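Cell division control protein (Pyrococcus abyssi, PDB 6RPP) is an intein of HINT fold that interrupts an archaeal MCM helicase and, in unsubstituted form, probably excises itself by protein splicing. Local coordinates at residues Ala47-Glu52 with Tyr148-Pro153; Glu52-Asp57 with Leu61-Ala66; Ile91-Thr94 with Pro98-Val101; Ala122-Leu127 with Asn157-Gly162; Tyr155-Phe158 with Ile163-His166. The protein carries 2 engineered substitutions. One frame throughout, in Å; residues are numbered along the deposited sequence. Where two conformers were deposited one is given.

Contact 1: Ala47-Glu52 with Tyr148-Pro153; sequences APIDIE and YDLQVP
Ile49, Ile51 and Leu150 meet through methyls, and neither segment brings a flat side chain into the contact; the Phe158 ring of strand 157-160 lies beside it, its CE2 packing on CB of Leu150. No hydrogen bond links the segments. The closest pair is Ile49 CD1 and Leu150 CD2, 3.6 Å apart, an ordinary van der Waals separation for two methyl carbons. Ile49 turns its CB toward Leu150, and its CG1 sits between the backbone N and the carbonyl carbon (chi1 50°). With chi2 near 174° the chain then runs straight out, so the CD1 end makes the touch. Leu150 meets it at about a right angle, and the two leucine methyls are shared out: CD2 takes Ile49, while CD1 stands 4.4 Å from CD1 of Ile51, a looser approach. Ile51 has nearly the same torsions as Ile49, and again the far methyl comes closest. The backbones remain well apart, with Ile49 CA 8.9 Å from Leu150 CA, and only 96 Å² is buried in all. That spacing fits the sheet order, in which strand 63-75 runs antiparallel between strands 44-56 and 146-151 and makes them second neighbours. Backbone bonds between Ile49 and Asn69 and between Ile51 and Ala68 tie segment 47-52 to this middle strand. Ala28 of helix 21-35 packs on Ile49, while strand 157-160 approaches from the side of Leu150.

Contact 2: Glu52-Asp57 with Leu61-Ala66; sequences EVYSLD and LKVRKA
Strands 52-56 and 63-66 form an antiparallel hairpin in which Val53 pairs with Ala66 and Ser55 with Arg64 as hydrogen-bonded pairs, Ser55 N reaching Arg64 O at 2.8 Å and 172°. Tyr54 and Lys65 form a non-hydrogen-bonded pair, and their side chains run alongside each other in the same direction: CG of Lys65 comes 3.4 Å from CE1 of Tyr54, and CE lies against the phenol OH. Glu52, its CG anti to the backbone N (chi1 -175°), reaches over the same lysine from the other strand and sets OE1 3.3 Å from Lys65 CD. Its OE2 stays 4.2 Å from Lys65 NZ, beyond a salt bridge, and a water joins the two. Shortening Glu52 to an alanine would probably cost the Lys65 ammonium this water-mediated carboxylate and its methylenes the packing of the acid. At the turn, Arg64 NH1 donates to the anti lone pair of Asp57 OD2 at 2.9 Å, with the oxygen near the guanidinium plane and the two flat groups turned 47° apart. OD1 of the same carboxylate accepts Thr60 N, so one aspartate ties the turn to the strand and probably offsets the arginine's charge; the Glu52-Lys65 attraction is indirect and probably weaker.

Contact 3: Ile91-Thr94 with Pro98-Val101; sequences IRVT and PFFV
Segments 91-94 and 98-101 share no backbone hydrogen bond and draw apart from their linking turn: Val93 CA is 9.1 Å from Pro98 CA, whereas Ile91 CA is 15.4 Å from Val101 CA. Phe99 spans the wedge between them. Its CG lies anti to its own carbonyl carbon (chi1 -73°), which sends the ring across to strand 90-93 rim first. CZ meets CG2 of Ile91 at 3.9 Å, and that methyl lies in the ring plane, so Ile91 touches the edge. Val93 sets CG2 at the edge as well, 4.0 Å from Phe99 CE1, while its CG1 comes 4.1 Å from Phe99 CZ but stands off the plane. The Phe99 ring passes alongside Ile91 but meets Val93 nearly head-on. The turn they flank, from Thr94 to His97, matches the Thr-x-x-His signature of intein block B within the HINT fold. Thr94 OG1 bonds to Ala2 O and Ala4 N, consistent with the turn lying beside the N-terminal splice junction. Replacing Phe99 by an alanine would probably open a gap facing the methyls of Ile91 and Val93 and remove the apolar bridge across the wedge. In the six-stranded sheet the two strands are not neighbours, since strands 80-85, 128-140 and 120-125 come between them in its order; the buried ring thus bridges strands far apart in that order, consistent with a strongly curved sheet. Val83 of strand 80-85 also packs on Phe99, and the His97 ring meets it edge-to-face. Ile91 CG1 is anti to the backbone N, and this branch carries CD1 toward Val165 of strand 163-166.

Contact 4: Ala122-Leu127 with Asn157-Gly162; sequences ATIEGL and NFLANG
Ile124 points at the C-terminal hairpin of this HINT domain, where strand 157-160 folds back into strand 163-166, and Leu159 reaches it with the end of its side chain, CD1. Ile124 splits its branches: CG1 runs anti to the backbone N (chi1 -157°), while CG2 lies between the backbone N and the carbonyl carbon and does the touching. That methyl lies 4.1 Å from Leu159 CD1 and 3.8 Å from Gly162 CA, so one carbon packs on both the leucine and the turn. Leu159 brings only a methyl to the meeting, and Val12, Tyr54 and Phe164 also lie against it. Asn161 and Gly162 both have positive phi, with angles near those of a type I' turn, and this directs the Gly162 carbonyl at strand 120-125. Thr123 CB lies 3.2 Å from Gly162 O; its hydroxyl OG1 bonds instead to Ser130 O. Strand 163-166 continues the attachment through a backbone bond between Ala122 and Phe164. At the turn itself, Ile124 N donates to Gly162 O at 2.9 Å with an N-H...O angle of 163°, the donor tilted 34° from the carbonyl plane.

Contact 5: Tyr155-Phe158 with Ile163-His166; sequences YHNF and IFVH
The C-terminal beta hairpin of the HINT fold brings Phe158 against Val165 and Asn157 against His166, and its second strand runs into the C-terminal splice region, His166 probably being the penultimate histidine of the intein. Phe158 and Val165 are an antiparallel hydrogen-bonded pair: Phe158 N reaches Val165 O at 3.0 Å, and Val165 N returns to Phe158 O at 2.8 Å. Asn157 and His166 form the next, non-hydrogen-bonded pair. The imidazoles of His156 and His166 are nearly parallel, planes 6° apart, but slid so far that they hardly overlap. The closer partner of the His166 ring is a carbonyl, His156 O, which stands over one face 3.3 Å from CD2. His156 itself is held through ND1 by Ala167 O, so the residues flanking the two strands are also joined. On the side of Asn157, the amide stands almost perpendicular to the Phe164 ring, with OD1 3.6 Å from CD1. Both amide ends are used: OD1 accepts Leu56 N of strand 44-56, and ND2 donates to Tyr155 O at 3.0 Å, approaching from above the carbonyl plane. These bonds fix the amide's rotation and tie the hairpin to strand 44-56. On the opposite side of the hairpin, Phe158 places CG between its backbone N and carbonyl carbon (chi1 53°), swinging the ring toward the partner strand, where Val165 CB sits over one ring face 4.0 Å from the plane, displaced toward the rim.

The C-terminal hairpin of contact 5 touches every other contact. Its centre is about 8 Å from that of contact 2, where Ser55 OG lies 2.8 Å from Asn157 O, and about 9 Å from those of contacts 3 and 4. Contacts 4 and 5 share Asn157 and Phe158; contacts 1 and 2 share Glu52. Val152 of contact 1 packs on Val53, Ser55 and Ala66 of contact 2. Contacts 1 and 3 stay apart, centres about 18 Å. Contact 3 meets the hairpin where Pro98 O approaches His166 CB at 3.3 Å, bringing the block B-like turn beside the chain's C-terminal end, consistent with a splicing centre between them.

Contact 1: Ala47-Glu52 with Tyr148-Pro153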
# COMPACT_ATOMS: atom_id res chain seq x y z
N ALA A 47 11.09 -9.55 6.01
CA ALA A 47 11.45 -10.87 5.53
C ALA A 47 11.52 -10.83 4.01
O ALA A 47 10.77 -10.09 3.38
CB ALA A 47 10.42 -11.92 5.99
N PRO A 48 12.34 -11.66 3.41
CA PRO A 48 12.39 -11.70 1.94
C PRO A 48 11.12 -12.30 1.36
O PRO A 48 10.51 -13.21 1.92
CB PRO A 48 13.61 -12.60 1.66
CG PRO A 48 13.82 -13.33 2.87
CD PRO A 48 13.32 -12.55 4.05
N ILE A 49 10.74 -11.79 0.19
CA ILE A 49 9.69 -12.39 -0.63
C ILE A 49 10.11 -12.28 -2.08
O ILE A 49 11.07 -11.57 -2.43
CB ILE A 49 8.31 -11.70 -0.52
CG1 ILE A 49 8.48 -10.21 -0.71
CG2 ILE A 49 7.62 -12.02 0.73
CD1 ILE A 49 7.10 -9.49 -0.75
N ASP A 50 9.37 -13.00 -2.96
CA ASP A 50 9.55 -12.91 -4.40
C ASP A 50 8.18 -13.05 -5.08
O ASP A 50 7.78 -14.15 -5.47
CB ASP A 50 10.54 -13.98 -4.89
CG ASP A 50 10.83 -13.89 -6.38
OD1 ASP A 50 10.41 -12.95 -7.08
OD2 ASP A 50 11.57 -14.79 -6.86
N ILE A 51 7.48 -11.95 -5.27
CA ILE A 51 6.16 -12.01 -5.86
C ILE A 51 6.06 -10.94 -6.95
O ILE A 51 6.90 -10.05 -7.04
CB ILE A 51 5.04 -11.81 -4.81
CG1 ILE A 51 5.12 -10.42 -4.24
CG2 ILE A 51 5.22 -12.81 -3.68
CD1 ILE A 51 4.03 -10.16 -3.25
N GLU A 52 5.07 -11.11 -7.82
CA GLU A 52 4.87 -10.21 -8.95
C GLU A 52 3.65 -9.35 -8.63
O GLU A 52 2.58 -9.88 -8.33
CB GLU A 52 4.68 -11.02 -10.23
CG GLU A 52 4.57 -10.17 -11.46
CD GLU A 52 4.47 -11.01 -12.71
OE1 GLU A 52 5.35 -10.87 -13.58
OE2 GLU A 52 3.53 -11.82 -12.80
N TYR A 148 1.03 -3.45 7.48
CA TYR A 148 1.82 -4.24 6.52
C TYR A 148 2.30 -3.39 5.35
O TYR A 148 1.64 -2.44 4.93
CB TYR A 148 0.98 -5.37 5.99
CG TYR A 148 0.57 -6.33 7.11
CD1 TYR A 148 1.44 -7.31 7.51
CD2 TYR A 148 -0.65 -6.19 7.80
CE1 TYR A 148 1.11 -8.15 8.53
CE2 TYR A 148 -1.01 -7.05 8.85
CZ TYR A 148 -0.10 -8.03 9.19
OH TYR A 148 -0.46 -8.85 10.24
N ASP A 149 3.39 -3.80 4.74
CA ASP A 149 3.86 -3.09 3.56
C ASP A 149 4.71 -4.05 2.75
O ASP A 149 5.09 -5.12 3.23
CB ASP A 149 4.68 -1.86 3.97
CG ASP A 149 4.97 -0.91 2.83
OD1 ASP A 149 4.17 -0.91 1.86
OD2 ASP A 149 6.00 -0.21 2.95
N LEU A 150 5.01 -3.65 1.51
CA LEU A 150 5.89 -4.41 0.64
C LEU A 150 6.91 -3.44 0.07
O LEU A 150 6.64 -2.25 -0.05
CB LEU A 150 5.17 -5.05 -0.54
CG LEU A 150 4.05 -5.99 -0.13
CD1 LEU A 150 3.25 -6.26 -1.40
CD2 LEU A 150 4.60 -7.23 0.45
N GLN A 151 8.08 -3.94 -0.28
CA GLN A 151 9.06 -3.14 -1.01
C GLN A 151 9.03 -3.49 -2.49
O GLN A 151 9.12 -4.67 -2.85
CB GLN A 151 10.47 -3.32 -0.47
CG GLN A 151 11.49 -2.56 -1.32
CD GLN A 151 12.89 -2.65 -0.80
OE1 GLN A 151 13.29 -1.86 0.06
NE2 GLN A 151 13.65 -3.62 -1.30
N VAL A 152 8.93 -2.48 -3.35
CA VAL A 152 8.91 -2.69 -4.80
C VAL A 152 10.02 -1.87 -5.43
O VAL A 152 9.84 -0.67 -5.68
CB VAL A 152 7.56 -2.33 -5.44
CG1 VAL A 152 7.59 -2.68 -6.95
CG2 VAL A 152 6.40 -3.13 -4.73
N PRO A 153 11.15 -2.48 -5.76
CA PRO A 153 12.27 -1.69 -6.27
C PRO A 153 11.90 -0.96 -7.53
O PRO A 153 11.26 -1.52 -8.42
CB PRO A 153 13.35 -2.74 -6.54
CG PRO A 153 13.04 -3.77 -5.45
CD PRO A 153 11.55 -3.84 -5.39

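Contact 2: Glu52-Asp57 with Leu61-Ala66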
# COMPACT_ATOMS: atom_id res chain seq x y z
N GLU A 52 5.07 -11.11 -7.82
CA GLU A 52 4.87 -10.21 -8.95
C GLU A 52 3.65 -9.35 -8.63
O GLU A 52 2.58 -9.88 -8.33
CB GLU A 52 4.68 -11.02 -10.23
CG GLU A 52 4.57 -10.17 -11.46
CD GLU A 52 4.47 -11.01 -12.71
OE1 GLU A 52 5.35 -10.87 -13.58
OE2 GLU A 52 3.53 -11.82 -12.80
N VAL A 53 3.82 -8.03 -8.66
CA VAL A 53 2.72 -7.11 -8.37
C VAL A 53 2.55 -6.29 -9.64
O VAL A 53 3.32 -6.47 -10.60
CB VAL A 53 3.03 -6.22 -7.17
CG1 VAL A 53 3.09 -7.09 -5.89
CG2 VAL A 53 4.28 -5.42 -7.44
N TYR A 54 1.58 -5.38 -9.63
CA TYR A 54 1.44 -4.38 -10.69
C TYR A 54 1.81 -3.02 -10.11
O TYR A 54 1.35 -2.67 -9.02
CB TYR A 54 -0.00 -4.34 -11.23
CG TYR A 54 -0.33 -5.53 -12.11
CD1 TYR A 54 0.12 -5.58 -13.43
CD2 TYR A 54 -1.05 -6.61 -11.61
CE1 TYR A 54 -0.16 -6.65 -14.21
CE2 TYR A 54 -1.34 -7.68 -12.39
CZ TYR A 54 -0.90 -7.69 -13.70
OH TYR A 54 -1.18 -8.76 -14.50
N SER A 55 2.62 -2.28 -10.87
CA SER A 55 3.07 -0.96 -10.45
C SER A 55 2.80 0.09 -11.51
O SER A 55 2.92 -0.16 -12.70
CB SER A 55 4.52 -1.00 -10.12
OG SER A 55 4.75 -2.00 -9.13
N LEU A 56 2.47 1.28 -11.04
CA LEU A 56 2.35 2.44 -11.92
C LEU A 56 3.71 3.11 -12.16
O LEU A 56 4.49 3.33 -11.23
CB LEU A 56 1.39 3.45 -11.31
CG LEU A 56 1.04 4.71 -12.10
CD1 LEU A 56 0.34 4.38 -13.40
CD2 LEU A 56 0.17 5.60 -11.21
N ASP A 57 3.98 3.43 -13.44
CA ASP A 57 5.06 4.33 -13.83
C ASP A 57 4.49 5.74 -13.77
O ASP A 57 3.65 6.10 -14.60
CB ASP A 57 5.52 3.94 -15.24
CG ASP A 57 6.67 4.76 -15.74
OD1 ASP A 57 6.77 5.96 -15.44
OD2 ASP A 57 7.48 4.19 -16.50
N LEU A 61 2.48 6.88 -16.88
CA LEU A 61 1.19 6.35 -16.46
C LEU A 61 0.94 4.93 -16.99
O LEU A 61 -0.18 4.45 -16.96
CB LEU A 61 0.06 7.30 -16.85
CG LEU A 61 -0.37 8.33 -15.81
CD1 LEU A 61 0.79 9.20 -15.43
CD2 LEU A 61 -1.53 9.17 -16.33
N LYS A 62 1.97 4.24 -17.43
CA LYS A 62 1.83 2.84 -17.83
C LYS A 62 1.78 1.97 -16.58
O LYS A 62 2.40 2.29 -15.57
CB LYS A 62 3.02 2.41 -18.70
CG LYS A 62 2.83 2.75 -20.18
CD LYS A 62 3.51 1.75 -21.10
CE LYS A 62 5.01 1.70 -20.87
NZ LYS A 62 5.77 1.67 -22.16
N VAL A 63 1.00 0.89 -16.64
CA VAL A 63 0.98 -0.12 -15.58
C VAL A 63 1.83 -1.29 -16.03
O VAL A 63 1.62 -1.83 -17.12
CB VAL A 63 -0.44 -0.58 -15.26
CG1 VAL A 63 -0.42 -1.66 -14.15
CG2 VAL A 63 -1.31 0.58 -14.89
N ARG A 64 2.76 -1.70 -15.18
CA ARG A 64 3.74 -2.73 -15.50
C ARG A 64 3.79 -3.77 -14.40
O ARG A 64 3.57 -3.48 -13.22
CB ARG A 64 5.15 -2.15 -15.68
CG ARG A 64 5.44 -1.50 -17.02
CD ARG A 64 6.93 -1.37 -17.20
NE ARG A 64 7.29 -0.40 -18.23
CZ ARG A 64 7.56 0.87 -17.98
NH1 ARG A 64 7.52 1.33 -16.73
NH2 ARG A 64 7.89 1.68 -18.98
N LYS A 65 4.09 -5.01 -14.76
CA LYS A 65 4.37 -6.00 -13.73
C LYS A 65 5.74 -5.71 -13.14
O LYS A 65 6.67 -5.31 -13.85
CB LYS A 65 4.33 -7.43 -14.29
CG LYS A 65 2.98 -7.89 -14.77
CD LYS A 65 3.04 -9.31 -15.33
CE LYS A 65 1.64 -9.78 -15.71
NZ LYS A 65 1.64 -11.03 -16.52
N ALA A 66 5.86 -5.90 -11.83
CA ALA A 66 7.11 -5.60 -11.17
C ALA A 66 7.25 -6.56 -10.01
O ALA A 66 6.29 -7.22 -9.61
CB ALA A 66 7.14 -4.11 -10.71
O HOH W 1 3.10 -12.71 -15.09

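Contact 3: Ile91-Thr94 with Pro98-Val101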
# COMPACT_ATOMS: atom_id res chain seq x y z
N ILE A 91 -9.47 2.21 1.28
CA ILE A 91 -8.29 1.53 1.82
C ILE A 91 -8.08 2.07 3.24
O ILE A 91 -8.35 3.24 3.53
CB ILE A 91 -7.05 1.77 0.91
CG1 ILE A 91 -5.87 0.88 1.37
CG2 ILE A 91 -6.69 3.29 0.87
CD1 ILE A 91 -4.75 0.84 0.38
N ARG A 92 -7.54 1.22 4.12
CA ARG A 92 -7.25 1.60 5.51
C ARG A 92 -5.75 1.62 5.68
O ARG A 92 -5.08 0.61 5.38
CB ARG A 92 -7.93 0.61 6.48
CG ARG A 92 -9.47 0.62 6.39
CD ARG A 92 -10.13 -0.23 7.38
NE ARG A 92 -11.59 -0.24 7.22
CZ ARG A 92 -12.44 0.58 7.84
NH1 ARG A 92 -12.01 1.48 8.72
NH2 ARG A 92 -13.75 0.46 7.59
N VAL A 93 -5.22 2.80 6.08
CA VAL A 93 -3.77 3.04 6.09
C VAL A 93 -3.36 3.76 7.36
O VAL A 93 -4.18 4.38 8.05
CB VAL A 93 -3.30 3.86 4.87
CG1 VAL A 93 -3.69 3.16 3.55
CG2 VAL A 93 -3.95 5.24 4.89
N THR A 94 -2.04 3.72 7.64
CA THR A 94 -1.55 4.52 8.75
C THR A 94 -1.63 6.02 8.41
O THR A 94 -1.66 6.43 7.24
CB THR A 94 -0.11 4.17 9.09
OG1 THR A 94 0.71 4.48 7.95
CG2 THR A 94 0.03 2.68 9.41
N PRO A 98 1.88 7.66 2.59
CA PRO A 98 1.74 8.65 1.53
C PRO A 98 0.98 8.12 0.33
O PRO A 98 1.03 6.93 0.00
CB PRO A 98 3.19 8.99 1.16
CG PRO A 98 3.94 7.77 1.48
CD PRO A 98 3.24 7.10 2.66
N PHE A 99 0.30 9.05 -0.35
CA PHE A 99 -0.42 8.81 -1.59
C PHE A 99 0.18 9.71 -2.66
O PHE A 99 0.65 10.79 -2.36
CB PHE A 99 -1.92 9.14 -1.46
CG PHE A 99 -2.66 8.13 -0.67
CD1 PHE A 99 -2.64 8.20 0.72
CD2 PHE A 99 -3.44 7.19 -1.27
CE1 PHE A 99 -3.34 7.26 1.50
CE2 PHE A 99 -4.13 6.23 -0.52
CZ PHE A 99 -4.11 6.27 0.86
N PHE A 100 0.21 9.21 -3.89
CA PHE A 100 0.47 10.04 -5.06
C PHE A 100 -0.72 10.96 -5.31
O PHE A 100 -1.84 10.47 -5.49
CB PHE A 100 0.68 9.15 -6.29
CG PHE A 100 1.74 8.09 -6.08
CD1 PHE A 100 3.08 8.41 -6.13
CD2 PHE A 100 1.37 6.78 -5.83
CE1 PHE A 100 4.05 7.44 -5.93
CE2 PHE A 100 2.32 5.81 -5.61
CZ PHE A 100 3.66 6.12 -5.68
N VAL A 101 -0.49 12.28 -5.35
CA VAL A 101 -1.56 13.24 -5.60
C VAL A 101 -1.19 14.07 -6.81
O VAL A 101 -0.11 14.66 -6.86
CB VAL A 101 -1.82 14.17 -4.40
CG1 VAL A 101 -2.87 15.22 -4.77
CG2 VAL A 101 -2.30 13.33 -3.20

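Contact 4: Ala122-Leu127 with Asn157-Gly162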
# COMPACT_ATOMS: atom_id res chain seq x y z
N ALA A 122 -4.03 8.17 -7.38
CA ALA A 122 -3.87 7.29 -8.52
C ALA A 122 -4.58 5.95 -8.30
O ALA A 122 -4.36 5.29 -7.29
CB ALA A 122 -2.37 7.06 -8.75
N THR A 123 -5.46 5.59 -9.23
CA THR A 123 -6.30 4.40 -9.07
C THR A 123 -6.41 3.69 -10.40
O THR A 123 -5.92 4.17 -11.44
CB THR A 123 -7.72 4.77 -8.61
OG1 THR A 123 -8.45 5.44 -9.68
CG2 THR A 123 -7.71 5.65 -7.36
N ILE A 124 -7.06 2.54 -10.40
CA ILE A 124 -7.51 1.90 -11.63
C ILE A 124 -9.03 1.96 -11.71
O ILE A 124 -9.73 1.83 -10.69
CB ILE A 124 -6.98 0.45 -11.65
CG1 ILE A 124 -6.91 -0.03 -13.09
CG2 ILE A 124 -7.80 -0.51 -10.73
CD1 ILE A 124 -5.54 0.32 -13.70
N GLU A 125 -9.54 2.19 -12.91
CA GLU A 125 -10.99 2.11 -13.16
C GLU A 125 -11.17 1.11 -14.30
O GLU A 125 -10.78 1.37 -15.42
CB GLU A 125 -11.61 3.49 -13.47
CG GLU A 125 -11.91 4.28 -12.15
CD GLU A 125 -12.23 5.76 -12.33
OE1 GLU A 125 -12.61 6.13 -13.46
OE2 GLU A 125 -12.11 6.56 -11.33
N GLY A 126 -11.73 -0.04 -14.00
CA GLY A 126 -11.71 -1.14 -14.95
C GLY A 126 -10.27 -1.57 -15.23
O GLY A 126 -9.66 -2.21 -14.37
N LEU A 127 -9.73 -1.21 -16.40
CA LEU A 127 -8.33 -1.44 -16.72
C LEU A 127 -7.57 -0.15 -17.02
O LEU A 127 -6.44 -0.22 -17.54
CB LEU A 127 -8.22 -2.41 -17.92
CG LEU A 127 -8.69 -3.83 -17.50
CD1 LEU A 127 -8.69 -4.84 -18.64
CD2 LEU A 127 -7.86 -4.38 -16.31
N ASN A 157 5.53 1.36 -5.57
CA ASN A 157 4.11 1.25 -5.40
C ASN A 157 3.66 -0.10 -5.92
O ASN A 157 4.38 -0.74 -6.71
CB ASN A 157 3.38 2.40 -6.14
CG ASN A 157 3.40 2.28 -7.65
OD1 ASN A 157 2.46 1.70 -8.20
ND2 ASN A 157 4.39 2.87 -8.33
N PHE A 158 2.46 -0.50 -5.48
CA PHE A 158 1.79 -1.72 -5.96
C PHE A 158 0.31 -1.47 -5.96
O PHE A 158 -0.21 -0.70 -5.15
CB PHE A 158 2.12 -2.98 -5.10
CG PHE A 158 1.85 -2.77 -3.62
CD1 PHE A 158 0.59 -3.05 -3.07
CD2 PHE A 158 2.85 -2.29 -2.76
CE1 PHE A 158 0.28 -2.86 -1.75
CE2 PHE A 158 2.58 -2.07 -1.41
CZ PHE A 158 1.32 -2.36 -0.88
N LEU A 159 -0.38 -2.13 -6.90
CA LEU A 159 -1.85 -2.03 -6.99
C LEU A 159 -2.53 -2.86 -5.92
O LEU A 159 -2.31 -4.08 -5.82
CB LEU A 159 -2.28 -2.52 -8.36
CG LEU A 159 -3.79 -2.45 -8.64
CD1 LEU A 159 -4.34 -1.00 -8.53
CD2 LEU A 159 -3.97 -3.04 -10.08
N ALA A 160 -3.40 -2.21 -5.13
CA ALA A 160 -4.17 -2.94 -4.14
C ALA A 160 -5.43 -2.13 -3.85
O ALA A 160 -5.38 -0.91 -3.76
CB ALA A 160 -3.33 -3.13 -2.85
N ASN A 161 -6.55 -2.85 -3.73
CA ASN A 161 -7.86 -2.20 -3.47
C ASN A 161 -8.18 -1.17 -4.56
O ASN A 161 -8.87 -0.17 -4.29
CB ASN A 161 -7.91 -1.57 -2.08
CG ASN A 161 -8.15 -2.58 -0.98
OD1 ASN A 161 -7.89 -3.77 -1.16
ND2 ASN A 161 -8.68 -2.13 0.14
N GLY A 162 -7.66 -1.40 -5.77
CA GLY A 162 -7.87 -0.50 -6.89
C GLY A 162 -7.09 0.80 -6.82
O GLY A 162 -7.36 1.69 -7.64

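Contact 5: Tyr155-Phe158 with Ile163-His166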
# COMPACT_ATOMS: atom_id res chain seq x y z
N TYR A 155 9.82 1.23 -8.46
CA TYR A 155 8.51 1.83 -8.60
C TYR A 155 7.98 2.39 -7.29
O TYR A 155 7.22 3.36 -7.31
CB TYR A 155 7.51 0.77 -9.05
CG TYR A 155 7.75 0.32 -10.47
CD1 TYR A 155 7.23 1.06 -11.51
CD2 TYR A 155 8.49 -0.84 -10.74
CE1 TYR A 155 7.42 0.69 -12.81
CE2 TYR A 155 8.73 -1.20 -12.07
CZ TYR A 155 8.14 -0.45 -13.07
OH TYR A 155 8.33 -0.84 -14.37
N HIS A 156 8.30 1.75 -6.18
CA HIS A 156 7.74 2.18 -4.88
C HIS A 156 6.22 2.25 -4.86
O HIS A 156 5.64 3.11 -4.18
CB HIS A 156 8.27 3.56 -4.51
CG HIS A 156 9.66 3.57 -3.99
ND1 HIS A 156 9.96 3.24 -2.69
CD2 HIS A 156 10.82 3.93 -4.57
CE1 HIS A 156 11.26 3.39 -2.50
NE2 HIS A 156 11.81 3.76 -3.64
N ASN A 157 5.53 1.36 -5.57
CA ASN A 157 4.11 1.25 -5.40
C ASN A 157 3.66 -0.10 -5.92
O ASN A 157 4.38 -0.74 -6.71
CB ASN A 157 3.38 2.40 -6.14
CG ASN A 157 3.40 2.28 -7.65
OD1 ASN A 157 2.46 1.70 -8.20
ND2 ASN A 157 4.39 2.87 -8.33
N PHE A 158 2.46 -0.50 -5.48
CA PHE A 158 1.79 -1.72 -5.96
C PHE A 158 0.31 -1.47 -5.96
O PHE A 158 -0.21 -0.70 -5.15
CB PHE A 158 2.12 -2.98 -5.10
CG PHE A 158 1.85 -2.77 -3.62
CD1 PHE A 158 0.59 -3.05 -3.07
CD2 PHE A 158 2.85 -2.29 -2.76
CE1 PHE A 158 0.28 -2.86 -1.75
CE2 PHE A 158 2.58 -2.07 -1.41
CZ PHE A 158 1.32 -2.36 -0.88
N ILE A 163 -6.13 0.93 -5.88
CA ILE A 163 -5.32 2.13 -5.69
C ILE A 163 -3.85 1.78 -5.92
O ILE A 163 -3.43 0.69 -5.57
CB ILE A 163 -5.52 2.65 -4.25
CG1 ILE A 163 -7.00 3.07 -4.04
CG2 ILE A 163 -4.57 3.82 -3.93
CD1 ILE A 163 -7.35 3.34 -2.59
N PHE A 164 -3.05 2.68 -6.52
CA PHE A 164 -1.61 2.43 -6.60
C PHE A 164 -1.03 2.93 -5.30
O PHE A 164 -0.85 4.13 -5.11
CB PHE A 164 -1.06 3.14 -7.84
CG PHE A 164 -1.45 2.40 -9.08
CD1 PHE A 164 -0.86 1.21 -9.42
CD2 PHE A 164 -2.48 2.89 -9.85
CE1 PHE A 164 -1.23 0.51 -10.56
CE2 PHE A 164 -2.88 2.21 -10.99
CZ PHE A 164 -2.25 1.02 -11.34
N VAL A 165 -0.82 1.98 -4.40
CA VAL A 165 -0.45 2.21 -3.01
C VAL A 165 1.05 2.43 -2.95
O VAL A 165 1.82 1.62 -3.51
CB VAL A 165 -0.84 1.00 -2.16
CG1 VAL A 165 -0.42 1.19 -0.75
CG2 VAL A 165 -2.37 0.78 -2.25
N HIS A 166 1.49 3.50 -2.26
CA HIS A 166 2.93 3.73 -2.15
C HIS A 166 3.56 2.67 -1.26
O HIS A 166 2.93 2.17 -0.31
CB HIS A 166 3.21 5.15 -1.62
CG HIS A 166 4.67 5.48 -1.58
ND1 HIS A 166 5.45 5.22 -0.46
CD2 HIS A 166 5.50 6.01 -2.51
CE1 HIS A 166 6.69 5.58 -0.71
NE2 HIS A 166 6.75 6.08 -1.93